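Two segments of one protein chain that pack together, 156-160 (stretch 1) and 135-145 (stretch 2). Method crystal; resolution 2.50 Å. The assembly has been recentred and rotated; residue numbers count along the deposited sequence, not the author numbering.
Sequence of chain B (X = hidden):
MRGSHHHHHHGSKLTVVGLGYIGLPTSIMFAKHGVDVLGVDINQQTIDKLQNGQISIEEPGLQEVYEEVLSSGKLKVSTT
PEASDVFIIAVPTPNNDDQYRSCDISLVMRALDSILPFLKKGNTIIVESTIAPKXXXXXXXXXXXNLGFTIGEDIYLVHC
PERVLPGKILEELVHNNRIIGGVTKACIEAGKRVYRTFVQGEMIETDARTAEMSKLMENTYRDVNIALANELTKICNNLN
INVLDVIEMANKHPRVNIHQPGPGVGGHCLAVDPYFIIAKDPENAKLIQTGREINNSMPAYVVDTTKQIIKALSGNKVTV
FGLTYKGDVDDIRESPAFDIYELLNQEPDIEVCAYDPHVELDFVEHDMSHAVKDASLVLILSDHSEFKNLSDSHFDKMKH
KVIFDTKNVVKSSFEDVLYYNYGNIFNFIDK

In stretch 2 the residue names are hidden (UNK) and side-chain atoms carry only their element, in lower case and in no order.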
ATOM      1  N   TYR B 156      21.544  19.575 -22.949  1.00 65.78           N
ATOM      2  CA  TYR B 156      20.822  18.375 -22.572  1.00 65.36           C
ATOM      3  C   TYR B 156      20.417  18.363 -21.116  1.00 63.25           C
ATOM      4  O   TYR B 156      21.254  18.596 -20.241  1.00 62.45           O
ATOM      5  CB  TYR B 156      21.581  17.116 -23.009  1.00 68.53           C
ATOM      6  CG  TYR B 156      21.998  17.191 -24.462  1.00 73.31           C
ATOM      7  CD1 TYR B 156      21.060  17.059 -25.485  1.00 76.25           C
ATOM      8  CD2 TYR B 156      23.313  17.479 -24.816  1.00 75.04           C
ATOM      9  CE1 TYR B 156      21.425  17.189 -26.824  1.00 79.01           C
ATOM     10  CE2 TYR B 156      23.693  17.604 -26.153  1.00 76.67           C
ATOM     11  CZ  TYR B 156      22.744  17.463 -27.155  1.00 87.79           C
ATOM     12  OH  TYR B 156      23.108  17.591 -28.476  1.00 91.59           O
ATOM     13  N   LEU B 157      19.111  18.166 -20.869  1.00 54.68           N
ATOM     14  CA  LEU B 157      18.537  18.144 -19.533  1.00 52.19           C
ATOM     15  C   LEU B 157      18.141  16.720 -19.108  1.00 53.07           C
ATOM     16  O   LEU B 157      17.221  16.137 -19.684  1.00 52.38           O
ATOM     17  CB  LEU B 157      17.335  19.095 -19.441  1.00 51.68           C
ATOM     18  CG  LEU B 157      17.537  20.601 -19.570  1.00 55.36           C
ATOM     19  CD1 LEU B 157      16.232  21.333 -19.260  1.00 54.36           C
ATOM     20  CD2 LEU B 157      18.635  21.108 -18.644  1.00 56.32           C
ATOM     21  N   VAL B 158      18.866  16.162 -18.118  1.00 47.77           N
ATOM     22  CA  VAL B 158      18.663  14.816 -17.565  1.00 46.88           C
ATOM     23  C   VAL B 158      18.338  14.875 -16.058  1.00 49.55           C
ATOM     24  O   VAL B 158      19.017  15.577 -15.311  1.00 50.11           O
ATOM     25  CB  VAL B 158      19.914  13.908 -17.770  1.00 50.77           C
ATOM     26  CG1 VAL B 158      19.684  12.485 -17.237  1.00 50.70           C
ATOM     27  CG2 VAL B 158      20.379  13.880 -19.220  1.00 50.34           C
ATOM     28  N   HIS B 159      17.327  14.105 -15.617  1.00 42.33           N
ATOM     29  CA  HIS B 159      17.057  13.856 -14.217  1.00 39.65           C
ATOM     30  C   HIS B 159      17.447  12.415 -14.022  1.00 43.90           C
ATOM     31  O   HIS B 159      16.856  11.529 -14.637  1.00 42.61           O
ATOM     32  CB  HIS B 159      15.592  14.048 -13.799  1.00 39.23           C
ATOM     33  CG  HIS B 159      15.336  13.683 -12.348  1.00 41.62           C
ATOM     34  ND1 HIS B 159      16.113  14.200 -11.318  1.00 42.20           N
ATOM     35  CD2 HIS B 159      14.394  12.871 -11.807  1.00 42.37           C
ATOM     36  CE1 HIS B 159      15.641  13.664 -10.207  1.00 40.99           C
ATOM     37  NE2 HIS B 159      14.599  12.870 -10.449  1.00 41.50           N
ATOM     38  N   CYS B 160      18.491  12.178 -13.239  1.00 42.49           N
ATOM     39  CA  CYS B 160      18.882  10.837 -12.867  1.00 42.47           C
ATOM     40  C   CYS B 160      18.886  10.789 -11.334  1.00 46.52           C
ATOM     41  O   CYS B 160      19.800  11.310 -10.701  1.00 46.64           O
ATOM     42  CB  CYS B 160      20.222  10.418 -13.455  1.00 43.35           C
ATOM     43  SG  CYS B 160      20.810   8.837 -12.801  1.00 48.04           S
ATOM     44  N   UNK B 135       9.509  19.372 -12.638  1.00 51.07           N
ATOM     45  CA  UNK B 135      10.580  20.329 -12.322  1.00 50.21           C
ATOM     46  C   UNK B 135      11.467  20.543 -13.548  1.00 53.79           C
ATOM     47  O   UNK B 135      11.805  21.681 -13.880  1.00 53.91           O
ATOM     48  c   UNK B 135      11.403  19.840 -11.120  1.00 51.27           C
ATOM     49  c   UNK B 135      12.662  20.676 -10.860  1.00 46.11           C
ATOM     50  o   UNK B 135      10.568  19.850  -9.967  1.00 45.82           O
ATOM     51  N   UNK B 136      11.852  19.451 -14.209  1.00 49.84           N
ATOM     52  CA  UNK B 136      12.710  19.522 -15.384  1.00 49.47           C
ATOM     53  C   UNK B 136      12.037  20.290 -16.521  1.00 55.34           C
ATOM     54  O   UNK B 136      12.615  21.235 -17.045  1.00 54.94           O
ATOM     55  s   UNK B 136      15.492  18.361 -14.311  1.00 57.06           S
ATOM     56  c   UNK B 136      16.479  18.360 -15.772  1.00 53.68           C
ATOM     57  c   UNK B 136      13.141  18.118 -15.834  1.00 51.16           C
ATOM     58  c   UNK B 136      14.055  17.412 -14.856  1.00 53.80           C
ATOM     59  N   UNK B 137      10.782  19.942 -16.809  1.00 53.56           N
ATOM     60  CA  UNK B 137       9.954  20.520 -17.856  1.00 53.80           C
ATOM     61  C   UNK B 137       9.418  21.927 -17.566  1.00 57.36           C
ATOM     62  O   UNK B 137       9.455  22.773 -18.462  1.00 56.74           O
ATOM     63  o   UNK B 137       9.531  18.360 -20.134  1.00 74.33           O
ATOM     64  c   UNK B 137       8.796  19.557 -18.207  1.00 56.07           C
ATOM     65  o   UNK B 137       9.363  17.225 -18.237  1.00 71.72           O
ATOM     66  c   UNK B 137       9.255  18.290 -18.914  1.00 69.83           C
ATOM     67  N   UNK B 138       8.886  22.174 -16.356  1.00 53.16           N
ATOM     68  CA  UNK B 138       8.253  23.455 -16.014  1.00 52.82           C
ATOM     69  C   UNK B 138       9.107  24.480 -15.274  1.00 57.16           C
ATOM     70  O   UNK B 138       8.701  25.648 -15.194  1.00 56.59           O
ATOM     71  c   UNK B 138       5.868  22.393 -15.926  1.00 64.13           C
ATOM     72  c   UNK B 138       6.932  23.227 -15.240  1.00 54.71           C
ATOM     73  o   UNK B 138       4.849  22.075 -15.266  1.00 70.34           O
ATOM     74  o   UNK B 138       6.046  22.060 -17.130  1.00 64.48           O
ATOM     75  N   UNK B 139      10.255  24.057 -14.704  1.00 54.38           N
ATOM     76  CA  UNK B 139      11.116  24.939 -13.913  1.00 54.15           C
ATOM     77  C   UNK B 139      12.532  25.051 -14.449  1.00 54.88           C
ATOM     78  O   UNK B 139      13.062  26.161 -14.500  1.00 54.54           O
ATOM     79  c   UNK B 139       9.854  24.684 -11.663  1.00 59.48           C
ATOM     80  c   UNK B 139       7.507  24.947 -10.159  1.00 64.54           C
ATOM     81  c   UNK B 139       8.582  25.774  -9.906  1.00 66.22           C
ATOM     82  c   UNK B 139       9.758  25.637 -10.650  1.00 62.84           C
ATOM     83  c   UNK B 139       8.770  23.840 -11.880  1.00 63.38           C
ATOM     84  c   UNK B 139      11.141  24.509 -12.437  1.00 56.72           C
ATOM     85  c   UNK B 139       7.592  23.985 -11.146  1.00 64.93           C
ATOM     86  N   UNK B 140      13.156  23.922 -14.825  1.00 47.81           N
ATOM     87  CA  UNK B 140      14.530  23.914 -15.340  1.00 45.93           C
ATOM     88  C   UNK B 140      14.535  24.392 -16.800  1.00 52.25           C
ATOM     89  O   UNK B 140      15.215  25.375 -17.108  1.00 52.74           O
ATOM     90  c   UNK B 140      15.269  22.555 -15.095  1.00 46.82           C
ATOM     91  c   UNK B 140      16.673  22.559 -15.683  1.00 45.62           C
ATOM     92  c   UNK B 140      15.332  22.230 -13.607  1.00 46.17           C
ATOM     93  N   UNK B 141      13.726  23.746 -17.666  1.00 49.49           N
ATOM     94  CA  UNK B 141      13.577  24.054 -19.094  1.00 49.99           C
ATOM     95  C   UNK B 141      13.276  25.557 -19.389  1.00 56.19           C
ATOM     96  O   UNK B 141      14.057  26.155 -20.134  1.00 54.83           O
ATOM     97  c   UNK B 141      12.433  23.146 -21.252  1.00 73.38           C
ATOM     98  c   UNK B 141      10.653  22.640 -22.962  1.00 93.22           C
ATOM     99  c   UNK B 141      11.301  22.221 -21.675  1.00 83.36           C
ATOM    100  n   UNK B 141       9.365  21.935 -23.162  1.00101.89           N
ATOM    101  c   UNK B 141      12.573  23.089 -19.745  1.00 52.32           C
ATOM    102  N   UNK B 142      12.254  26.212 -18.765  1.00 54.27           N
ATOM    103  CA  UNK B 142      12.013  27.652 -19.027  1.00 54.07           C
ATOM    104  C   UNK B 142      13.168  28.598 -18.708  1.00 58.06           C
ATOM    105  O   UNK B 142      13.352  29.593 -19.408  1.00 59.59           O
ATOM    106  c   UNK B 142      11.227  25.682 -17.851  1.00 56.36           C
ATOM    107  c   UNK B 142      10.128  26.680 -17.987  1.00 61.19           C
ATOM    108  c   UNK B 142      10.822  27.975 -18.134  1.00 56.06           C
ATOM    109  N   UNK B 143      13.930  28.298 -17.652  1.00 52.64           N
ATOM    110  CA  UNK B 143      15.088  29.083 -17.223  1.00 50.81           C
ATOM    111  C   UNK B 143      16.189  28.993 -18.298  1.00 54.88           C
ATOM    112  O   UNK B 143      16.776  30.013 -18.668  1.00 54.14           O
ATOM    113  c   UNK B 143      16.930  29.232 -15.458  1.00 52.18           C
ATOM    114  c   UNK B 143      14.540  28.990 -14.750  1.00 52.47           C
ATOM    115  c   UNK B 143      15.572  28.635 -15.814  1.00 52.90           C
ATOM    116  N   UNK B 144      16.443  27.777 -18.799  1.00 51.53           N
ATOM    117  CA  UNK B 144      17.454  27.536 -19.812  1.00 52.44           C
ATOM    118  C   UNK B 144      17.031  28.114 -21.160  1.00 61.52           C
ATOM    119  O   UNK B 144      17.840  28.750 -21.833  1.00 62.35           O
ATOM    120  c   UNK B 144      18.953  25.730 -18.818  1.00 56.02           C
ATOM    121  c   UNK B 144      18.522  25.428 -17.480  1.00 67.30           C
ATOM    122  c   UNK B 144      18.341  25.660 -21.224  1.00 54.24           C
ATOM    123  c   UNK B 144      17.848  26.037 -19.857  1.00 55.12           C
ATOM    124  N   UNK B 145      15.753  27.940 -21.530  1.00 60.24           N
ATOM    125  CA  UNK B 145      15.209  28.468 -22.785  1.00 60.34           C
ATOM    126  C   UNK B 145      15.163  30.003 -22.823  1.00 65.54           C
ATOM    127  O   UNK B 145      15.192  30.592 -23.906  1.00 64.70           O
ATOM    128  o   UNK B 145      12.884  24.864 -25.107  1.00 82.56           O
ATOM    129  c   UNK B 145      14.069  26.466 -23.807  1.00 68.45           C
ATOM    130  c   UNK B 145      12.831  25.662 -24.142  1.00 85.42           C
ATOM    131  c   UNK B 145      13.866  27.818 -23.131  1.00 61.36           C
ATOM    132  o   UNK B 145      11.810  25.819 -23.434  1.00 63.22           O
TER

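Position 135 opens the helix with a first side-chain carbon bearing one oxygen and one carbon, the branched hydroxyl pattern of Thr135. It lies beyond reach of the strand, and its OG1 is hydrogen-bonded elsewhere in the structure, which lets a polar group sit comfortably in a buried place.

Position 136 carries an unbranched chain of two carbons, a sulfur and a last carbon. That terminal carbon lies 3.8 Å from Leu157 CB and also 3.8 Å from Val158 O, while the second carbon lies 3.8 Å from His159 CB. This is Met136; with all three chi angles in m, the slim thioether chain follows the strand from His159 to Leu157.

Positions 137 and 138 each have two carbons, the second holding two oxygens: Asp137 and Asp138. Neither touches the strand, and both are partly exposed, as suits carboxylates. Position 139 has one carbon followed by a ring of six carbons, without a hydroxyl, so it is Phe139, exposed and also out of reach.

At 140 the first carbon carries two more. One of these lies 3.8 Å from Leu157 CD1, and the residue is Val140, a compact apolar group pointing toward the strand. The turn here is wide: Val140 N reaches back to Thr135 O at 2.8 Å.

Position 141 has four carbons in a row ending in nitrogen, hence Lys141. Its CA is 3.8 Å and its CB 4.1 Å from Leu157 CD1, so the base of the chain packs at the margin while its end leads away, keeping the amine off the apolar contact.

Three carbons close a ring onto the backbone nitrogen at 142, which defines Pro142. Lacking an N-H, it can give no bond to the preceding turn, and the helix kinks there. Position 143 is another forked three-carbon group, Val143, clear of the strand.

Position 144 has four carbons forked at the first, with one arm two carbons long: Ile144. Its CD1 comes within 4.5 Å of Leu157 CD2, a looser apolar contact. Position 145, with three carbons and two oxygens on the third, is Glu145, exposed and making no contact here.

The contact is small, 264 Å² in all, and no hydrogen bond crosses it. Leu157 is its centre: pointing toward the helix, it meets Met136, Val140, Lys141 and Ile144. His159, two residues along the strand, also turns its CB toward the helix and packs on Met136, whereas Val158 between them points away.

Stretch 2 135-145: TMDDFVKPVIE
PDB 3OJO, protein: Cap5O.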